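Local coordinates for uncharacterized protein YjgB (Bacillus subtilis, PDB 4YGT) that is of unknown function but is probably a secreted lipoprotein, and gives the first structural view of the DUF4309 family, a member of the PepSY clan, at residues E18-L23 / L142-G147; E110-Q115 / I131-D136. All coordinates share one frame; numbering follows the deposited sequence.

Overall arrangement
Helix 14-27 opens the chain and finds its strand, 140-146, only near the end; contact 1 therefore closes a long loop of 118 residues. Nested inside that loop is contact 2, a short closure of 15 residues between helix 109-116 and strand 131-137. Both helices lie on the same face of the antiparallel sheet, over neighbouring strands. These two strands follow each other in sequence and pair side by side, with Ile-146 N 2.8 Å from Ile-131 O. The centres of the contacts lie about 7 Å apart, and the two helices also touch each other.

Contact 1: residues E18-L23 / L142-G147; sequences ELVKNL and LHFVIG
Phe-144 reaches from the sheet toward the helix 18-23 and meets two aliphatic side chains with one corner of its ring. Its CE2 lies 4.1 Å from Leu-23 CD1 and 4.4 Å from Val-20 CG2, both methyls approaching the ring at a slant. With CG anti to the carbonyl carbon (chi1 -65°), the ring leaves the strand and projects into the angle between these two helix residues, which stand three positions, about one turn, apart. Leu-142, two residues earlier and so on the same face of the strand, points the same way. Its CD1 comes up against the Leu-23 carbonyl, 3.5 Å from Leu-23 O and 4.2 Å from Leu-23 CB. The pattern is that of a helix packed on a beta-sheet: helix segment 18-23 runs roughly antiparallel to strand segment 142-146, at 149°, their axes approaching to 11.3 Å, a gap bridged mainly by side chains. All four touching residues are buried. Around them, Val-155 of the adjoining strand, which touches both Leu-142 and Phe-144, and Leu-112 of helix 109-116, which packs on Val-20 and Phe-144, add to the core. On the opposite face of the strand, His-143 ND1 is hydrogen-bonded to Asp-132 OD2 of the neighbouring strand.

Contact 2: residues E110-Q115 / I131-D136; sequences EVLQKQ and IDYVYD
Leu-112 sits over two tyrosines of strand 131-137, and each end of its side chain has a different one. The CD1 methyl lies 4.0 Å from Tyr-133 CB, near the root of that side chain, and comes at the ring obliquely. Closer to the helix backbone, Leu-112 CB packs against the outer part of Tyr-135, 4.1 Å from CE2 and 3.6 Å from OH. The phenol oxygen also lies 3.0 Å from Leu-112 O, yet this close approach is not its bond: Tyr-135 OH is hydrogen-bonded to Gly-117 O, just past the end of helix 109-116. Tyr-135 carries CG anti to the carbonyl carbon (chi1 -78°), which carries the ring off the strand toward the helix and brings its hydroxyl there.

The next shell packs round these groups. Val-119, in the connection leading to strand 121-124, touches both tyrosines, while Val-122 and Ile-146 of the two flanking strands lie against Tyr-133. Val-20 and Phe-144 pack on Leu-112 and join it to the core beside helix 14-27. Segments 110-115 and 131-136 run nearly parallel, 13° apart: the chain leaves helix 109-116, forms strand 121-124 and turns back in a beta hairpin to strand 131-137, so the helix lies over the hairpin's second strand.

A phenylalanine in place of Tyr-135 would probably leave Gly-117 O without its hydroxyl partner and loosen the tie between strand and helix end. Between the segments the side chains meet by apolar packing, while next to it a buried tyrosine spans from sheet to helix end and spends its hydroxyl on the backbone carbonyl of Gly-117.

Contact 1: residues E18-L23 / L142-G147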
ATOM      1  N   GLU A  18      -4.734  14.282  -1.392  1.00 69.77           N
ATOM      2  CA  GLU A  18      -5.522  13.676  -2.470  1.00 66.09           C
ATOM      3  C   GLU A  18      -5.154  12.206  -2.620  1.00 62.40           C
ATOM      4  O   GLU A  18      -6.030  11.396  -2.925  1.00 58.68           O
ATOM      5  CB  GLU A  18      -5.340  14.429  -3.796  1.00 69.82           C
ATOM      6  CG  GLU A  18      -6.387  15.512  -4.006  1.00 87.22           C
ATOM      7  CD  GLU A  18      -5.885  16.855  -4.508  1.00120.90           C
ATOM      8  OE1 GLU A  18      -4.953  16.878  -5.346  1.00114.86           O
ATOM      9  OE2 GLU A  18      -6.455  17.889  -4.087  1.00123.94           O
ATOM     10  N   LEU A  19      -3.876  11.862  -2.345  1.00 57.05           N
ATOM     11  CA  LEU A  19      -3.374  10.493  -2.376  1.00 52.62           C
ATOM     12  C   LEU A  19      -4.061   9.645  -1.292  1.00 55.43           C
ATOM     13  O   LEU A  19      -4.604   8.588  -1.594  1.00 52.39           O
ATOM     14  CB  LEU A  19      -1.842  10.467  -2.203  1.00 52.85           C
ATOM     15  CG  LEU A  19      -1.225   9.092  -1.969  1.00 52.85           C
ATOM     16  CD1 LEU A  19      -1.391   8.180  -3.178  1.00 49.14           C
ATOM     17  CD2 LEU A  19       0.196   9.210  -1.539  1.00 55.25           C
ATOM     18  N   VAL A  20      -4.040  10.120  -0.045  1.00 54.73           N
ATOM     19  CA  VAL A  20      -4.663   9.470   1.112  1.00 53.64           C
ATOM     20  C   VAL A  20      -6.163   9.274   0.827  1.00 56.61           C
ATOM     21  O   VAL A  20      -6.687   8.177   1.052  1.00 53.91           O
ATOM     22  CB  VAL A  20      -4.389  10.311   2.391  1.00 60.95           C
ATOM     23  CG1 VAL A  20      -5.320   9.939   3.534  1.00 60.80           C
ATOM     24  CG2 VAL A  20      -2.940  10.168   2.823  1.00 61.24           C
ATOM     25  N   LYS A  21      -6.821  10.319   0.267  1.00 54.81           N
ATOM     26  CA  LYS A  21      -8.228  10.275  -0.127  1.00 54.63           C
ATOM     27  C   LYS A  21      -8.465   9.219  -1.218  1.00 54.44           C
ATOM     28  O   LYS A  21      -9.408   8.433  -1.091  1.00 53.06           O
ATOM     29  CB  LYS A  21      -8.730  11.657  -0.614  1.00 61.76           C
ATOM     30  CG  LYS A  21      -8.933  12.701   0.498  1.00 84.87           C
ATOM     31  CD  LYS A  21      -9.676  13.960   0.003  1.00 99.83           C
ATOM     32  CE  LYS A  21      -8.811  14.943  -0.763  1.00110.99           C
ATOM     33  NZ  LYS A  21      -9.626  15.984  -1.441  1.00122.64           N
ATOM     34  N   ASN A  22      -7.602   9.176  -2.272  1.00 48.89           N
ATOM     35  CA  ASN A  22      -7.760   8.229  -3.371  1.00 45.71           C
ATOM     36  C   ASN A  22      -7.506   6.778  -2.890  1.00 46.66           C
ATOM     37  O   ASN A  22      -8.208   5.861  -3.322  1.00 45.65           O
ATOM     38  CB  ASN A  22      -6.852   8.614  -4.558  1.00 51.09           C
ATOM     39  CG  ASN A  22      -7.148   7.912  -5.868  1.00 91.92           C
ATOM     40  OD1 ASN A  22      -8.271   7.451  -6.145  1.00 88.19           O
ATOM     41  ND2 ASN A  22      -6.139   7.863  -6.734  1.00 89.29           N
ATOM     42  N   LEU A  23      -6.542   6.581  -1.971  1.00 42.76           N
ATOM     43  CA  LEU A  23      -6.216   5.276  -1.404  1.00 40.57           C
ATOM     44  C   LEU A  23      -7.374   4.743  -0.566  1.00 47.13           C
ATOM     45  O   LEU A  23      -7.738   3.587  -0.729  1.00 46.62           O
ATOM     46  CB  LEU A  23      -4.950   5.344  -0.550  1.00 40.59           C
ATOM     47  CG  LEU A  23      -3.627   5.502  -1.248  1.00 44.25           C
ATOM     48  CD1 LEU A  23      -2.556   5.938  -0.243  1.00 46.56           C
ATOM     49  CD2 LEU A  23      -3.191   4.206  -1.927  1.00 42.72           C
ATOM     50  N   LEU A 142      -6.932  -0.629   5.260  1.00 44.01           N
ATOM     51  CA  LEU A 142      -5.757   0.119   4.810  1.00 43.44           C
ATOM     52  C   LEU A 142      -4.855   0.323   5.978  1.00 50.75           C
ATOM     53  O   LEU A 142      -5.269   0.943   6.966  1.00 53.38           O
ATOM     54  CB  LEU A 142      -6.154   1.479   4.272  1.00 43.42           C
ATOM     55  CG  LEU A 142      -6.375   1.683   2.836  1.00 46.12           C
ATOM     56  CD1 LEU A 142      -6.584   3.142   2.595  1.00 47.36           C
ATOM     57  CD2 LEU A 142      -5.193   1.200   2.007  1.00 47.30           C
ATOM     58  N   HIS A 143      -3.648  -0.207   5.884  1.00 45.10           N
ATOM     59  CA  HIS A 143      -2.653  -0.139   6.935  1.00 46.68           C
ATOM     60  C   HIS A 143      -1.600   0.891   6.562  1.00 47.73           C
ATOM     61  O   HIS A 143      -0.758   0.609   5.705  1.00 42.01           O
ATOM     62  CB  HIS A 143      -2.011  -1.520   7.114  1.00 48.64           C
ATOM     63  CG  HIS A 143      -2.941  -2.578   7.617  1.00 54.31           C
ATOM     64  ND1 HIS A 143      -2.826  -3.088   8.899  1.00 59.40           N
ATOM     65  CD2 HIS A 143      -3.941  -3.229   6.979  1.00 55.50           C
ATOM     66  CE1 HIS A 143      -3.759  -4.015   9.002  1.00 59.98           C
ATOM     67  NE2 HIS A 143      -4.457  -4.136   7.875  1.00 57.85           N
ATOM     68  N   PHE A 144      -1.680   2.105   7.144  1.00 47.30           N
ATOM     69  CA  PHE A 144      -0.666   3.133   6.892  1.00 48.15           C
ATOM     70  C   PHE A 144       0.487   2.901   7.867  1.00 55.75           C
ATOM     71  O   PHE A 144       0.338   3.174   9.063  1.00 59.33           O
ATOM     72  CB  PHE A 144      -1.230   4.546   7.024  1.00 51.34           C
ATOM     73  CG  PHE A 144      -2.277   4.903   6.011  1.00 51.20           C
ATOM     74  CD1 PHE A 144      -3.623   4.668   6.267  1.00 53.36           C
ATOM     75  CD2 PHE A 144      -1.927   5.511   4.808  1.00 51.89           C
ATOM     76  CE1 PHE A 144      -4.603   5.044   5.344  1.00 52.35           C
ATOM     77  CE2 PHE A 144      -2.905   5.865   3.875  1.00 53.21           C
ATOM     78  CZ  PHE A 144      -4.238   5.643   4.157  1.00 50.99           C
ATOM     79  N   VAL A 145       1.618   2.360   7.373  1.00 50.02           N
ATOM     80  CA  VAL A 145       2.766   2.035   8.231  1.00 51.62           C
ATOM     81  C   VAL A 145       3.737   3.236   8.281  1.00 60.97           C
ATOM     82  O   VAL A 145       4.487   3.478   7.339  1.00 60.68           O
ATOM     83  CB  VAL A 145       3.440   0.710   7.785  1.00 51.71           C
ATOM     84  CG1 VAL A 145       4.610   0.352   8.678  1.00 53.19           C
ATOM     85  CG2 VAL A 145       2.432  -0.437   7.750  1.00 49.64           C
ATOM     86  N   ILE A 146       3.714   3.969   9.406  1.00 63.35           N
ATOM     87  CA  ILE A 146       4.513   5.175   9.664  1.00 67.16           C
ATOM     88  C   ILE A 146       5.817   4.797  10.391  1.00 74.77           C
ATOM     89  O   ILE A 146       5.813   4.011  11.344  1.00 74.44           O
ATOM     90  CB  ILE A 146       3.655   6.210  10.463  1.00 73.59           C
ATOM     91  CG1 ILE A 146       2.251   6.425   9.803  1.00 71.39           C
ATOM     92  CG2 ILE A 146       4.390   7.540  10.720  1.00 78.38           C
ATOM     93  CD1 ILE A 146       2.136   7.435   8.625  1.00 76.62           C
ATOM     94  N   GLY A 147       6.920   5.368   9.917  1.00 74.96           N
ATOM     95  CA  GLY A 147       8.253   5.115  10.456  1.00 78.02           C
ATOM     96  C   GLY A 147       8.574   5.866  11.730  1.00 88.96           C
ATOM     97  O   GLY A 147       7.663   6.353  12.407  1.00 91.40           O
TER

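Contact 2: residues E110-Q115 / I131-D136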
ATOM      1  N   GLU A 110      -1.165  13.055  11.084  1.00 93.23           N
ATOM      2  CA  GLU A 110      -2.045  14.217  11.198  1.00 97.90           C
ATOM      3  C   GLU A 110      -2.817  14.446   9.887  1.00 98.30           C
ATOM      4  O   GLU A 110      -3.999  14.790   9.949  1.00 99.23           O
ATOM      5  CB  GLU A 110      -1.278  15.490  11.647  1.00106.51           C
ATOM      6  CG  GLU A 110      -0.356  16.113  10.607  1.00118.19           C
ATOM      7  CD  GLU A 110       0.960  16.648  11.132  1.00142.46           C
ATOM      8  OE1 GLU A 110       0.933  17.644  11.894  1.00149.35           O
ATOM      9  OE2 GLU A 110       2.018  16.095  10.751  1.00118.36           O
ATOM     10  N   VAL A 111      -2.182  14.228   8.706  1.00 91.19           N
ATOM     11  CA  VAL A 111      -2.906  14.393   7.438  1.00 87.83           C
ATOM     12  C   VAL A 111      -3.956  13.277   7.349  1.00 83.27           C
ATOM     13  O   VAL A 111      -5.014  13.501   6.773  1.00 82.41           O
ATOM     14  CB  VAL A 111      -2.045  14.504   6.145  1.00 90.36           C
ATOM     15  CG1 VAL A 111      -1.018  15.631   6.232  1.00 95.61           C
ATOM     16  CG2 VAL A 111      -1.393  13.186   5.773  1.00 85.03           C
ATOM     17  N   LEU A 112      -3.689  12.120   7.998  1.00 74.79           N
ATOM     18  CA  LEU A 112      -4.602  10.983   8.080  1.00 69.95           C
ATOM     19  C   LEU A 112      -5.826  11.367   8.892  1.00 76.55           C
ATOM     20  O   LEU A 112      -6.931  10.934   8.576  1.00 74.38           O
ATOM     21  CB  LEU A 112      -3.911   9.750   8.694  1.00 67.47           C
ATOM     22  CG  LEU A 112      -2.884   9.009   7.829  1.00 66.61           C
ATOM     23  CD1 LEU A 112      -2.297   7.839   8.586  1.00 64.35           C
ATOM     24  CD2 LEU A 112      -3.506   8.503   6.529  1.00 64.22           C
ATOM     25  N   GLN A 113      -5.630  12.223   9.911  1.00 77.94           N
ATOM     26  CA  GLN A 113      -6.695  12.750  10.755  1.00 80.96           C
ATOM     27  C   GLN A 113      -7.490  13.807   9.954  1.00 85.74           C
ATOM     28  O   GLN A 113      -8.710  13.678   9.851  1.00 84.78           O
ATOM     29  CB  GLN A 113      -6.106  13.314  12.067  1.00 88.24           C
ATOM     30  CG  GLN A 113      -7.119  13.913  13.061  1.00109.72           C
ATOM     31  CD  GLN A 113      -7.979  12.893  13.775  1.00128.15           C
ATOM     32  OE1 GLN A 113      -7.505  11.863  14.273  1.00123.84           O
ATOM     33  NE2 GLN A 113      -9.265  13.194  13.883  1.00121.43           N
ATOM     34  N   LYS A 114      -6.801  14.803   9.333  1.00 83.91           N
ATOM     35  CA  LYS A 114      -7.427  15.880   8.531  1.00 85.52           C
ATOM     36  C   LYS A 114      -8.185  15.339   7.303  1.00 83.60           C
ATOM     37  O   LYS A 114      -9.127  15.985   6.828  1.00 85.28           O
ATOM     38  CB  LYS A 114      -6.372  16.907   8.056  1.00 91.19           C
ATOM     39  CG  LYS A 114      -6.948  18.284   7.674  1.00103.62           C
ATOM     40  CD  LYS A 114      -5.874  19.270   7.202  1.00111.82           C
ATOM     41  CE  LYS A 114      -6.427  20.639   6.869  1.00120.81           C
ATOM     42  NZ  LYS A 114      -6.743  21.437   8.087  1.00130.67           N
ATOM     43  N   GLN A 115      -7.784  14.171   6.793  1.00 72.67           N
ATOM     44  CA  GLN A 115      -8.432  13.650   5.607  1.00 68.18           C
ATOM     45  C   GLN A 115      -9.423  12.524   5.913  1.00 68.18           C
ATOM     46  O   GLN A 115     -10.534  12.563   5.384  1.00 66.64           O
ATOM     47  CB  GLN A 115      -7.391  13.186   4.569  1.00 65.79           C
ATOM     48  CG  GLN A 115      -6.462  14.300   4.055  1.00 82.34           C
ATOM     49  CD  GLN A 115      -7.169  15.511   3.488  1.00102.93           C
ATOM     50  OE1 GLN A 115      -8.088  15.413   2.661  1.00 95.86           O
ATOM     51  NE2 GLN A 115      -6.724  16.687   3.898  1.00100.10           N
ATOM     52  N   ILE A 131       4.857   2.028  13.252  1.00 70.70           N
ATOM     53  CA  ILE A 131       3.524   2.008  13.826  1.00 71.92           C
ATOM     54  C   ILE A 131       2.504   2.083  12.669  1.00 69.37           C
ATOM     55  O   ILE A 131       2.648   2.837  11.703  1.00 68.36           O
ATOM     56  CB  ILE A 131       3.285   3.018  14.982  1.00 81.37           C
ATOM     57  CG1 ILE A 131       2.216   2.483  15.957  1.00 84.64           C
ATOM     58  CG2 ILE A 131       3.000   4.453  14.521  1.00 83.29           C
ATOM     59  CD1 ILE A 131       2.756   1.377  16.978  1.00 98.36           C
ATOM     60  N   ASP A 132       1.539   1.207  12.744  1.00 62.04           N
ATOM     61  CA  ASP A 132       0.522   1.022  11.725  1.00 56.85           C
ATOM     62  C   ASP A 132      -0.818   1.660  12.131  1.00 64.75           C
ATOM     63  O   ASP A 132      -1.467   1.194  13.069  1.00 66.13           O
ATOM     64  CB  ASP A 132       0.389  -0.495  11.523  1.00 55.64           C
ATOM     65  CG  ASP A 132      -0.641  -1.016  10.562  1.00 56.47           C
ATOM     66  OD1 ASP A 132      -1.215  -0.205   9.804  1.00 53.40           O
ATOM     67  OD2 ASP A 132      -0.877  -2.239  10.568  1.00 59.29           O
ATOM     68  N   TYR A 133      -1.234   2.711  11.396  1.00 62.38           N
ATOM     69  CA  TYR A 133      -2.537   3.369  11.547  1.00 63.48           C
ATOM     70  C   TYR A 133      -3.546   2.660  10.617  1.00 61.77           C
ATOM     71  O   TYR A 133      -3.420   2.759   9.394  1.00 57.79           O
ATOM     72  CB  TYR A 133      -2.419   4.857  11.200  1.00 66.90           C
ATOM     73  CG  TYR A 133      -1.623   5.655  12.205  1.00 74.64           C
ATOM     74  CD1 TYR A 133      -0.237   5.729  12.124  1.00 77.32           C
ATOM     75  CD2 TYR A 133      -2.256   6.357  13.228  1.00 80.34           C
ATOM     76  CE1 TYR A 133       0.503   6.488  13.028  1.00 83.40           C
ATOM     77  CE2 TYR A 133      -1.526   7.104  14.154  1.00 86.22           C
ATOM     78  CZ  TYR A 133      -0.143   7.160  14.052  1.00 96.88           C
ATOM     79  OH  TYR A 133       0.601   7.906  14.929  1.00103.29           O
ATOM     80  N   VAL A 134      -4.492   1.884  11.181  1.00 56.66           N
ATOM     81  CA  VAL A 134      -5.432   1.096  10.379  1.00 52.95           C
ATOM     82  C   VAL A 134      -6.776   1.803  10.219  1.00 59.25           C
ATOM     83  O   VAL A 134      -7.394   2.199  11.206  1.00 63.13           O
ATOM     84  CB  VAL A 134      -5.640  -0.332  10.949  1.00 56.39           C
ATOM     85  CG1 VAL A 134      -6.464  -1.196  10.003  1.00 53.39           C
ATOM     86  CG2 VAL A 134      -4.319  -1.005  11.267  1.00 55.87           C
ATOM     87  N   TYR A 135      -7.241   1.905   8.960  1.00 54.78           N
ATOM     88  CA  TYR A 135      -8.545   2.448   8.560  1.00 54.76           C
ATOM     89  C   TYR A 135      -9.387   1.334   7.935  1.00 53.63           C
ATOM     90  O   TYR A 135      -8.945   0.729   6.975  1.00 48.51           O
ATOM     91  CB  TYR A 135      -8.372   3.625   7.573  1.00 54.35           C
ATOM     92  CG  TYR A 135      -7.974   4.910   8.266  1.00 59.48           C
ATOM     93  CD1 TYR A 135      -8.935   5.778   8.771  1.00 64.33           C
ATOM     94  CD2 TYR A 135      -6.633   5.243   8.446  1.00 60.33           C
ATOM     95  CE1 TYR A 135      -8.573   6.950   9.436  1.00 68.10           C
ATOM     96  CE2 TYR A 135      -6.260   6.420   9.092  1.00 64.39           C
ATOM     97  CZ  TYR A 135      -7.234   7.273   9.587  1.00 75.23           C
ATOM     98  OH  TYR A 135      -6.872   8.435  10.234  1.00 80.88           O
ATOM     99  N   ASP A 136     -10.573   1.033   8.502  1.00 52.74           N
ATOM    100  CA  ASP A 136     -11.433  -0.012   7.946  1.00 51.32           C
ATOM    101  C   ASP A 136     -12.144   0.526   6.708  1.00 52.42           C
ATOM    102  O   ASP A 136     -12.637   1.657   6.730  1.00 52.74           O
ATOM    103  CB  ASP A 136     -12.435  -0.540   8.980  1.00 56.90           C
ATOM    104  CG  ASP A 136     -11.831  -1.358  10.118  1.00 68.24           C
ATOM    105  OD1 ASP A 136     -10.737  -1.951   9.922  1.00 65.94           O
ATOM    106  OD2 ASP A 136     -12.490  -1.477  11.169  1.00 76.04           O
TER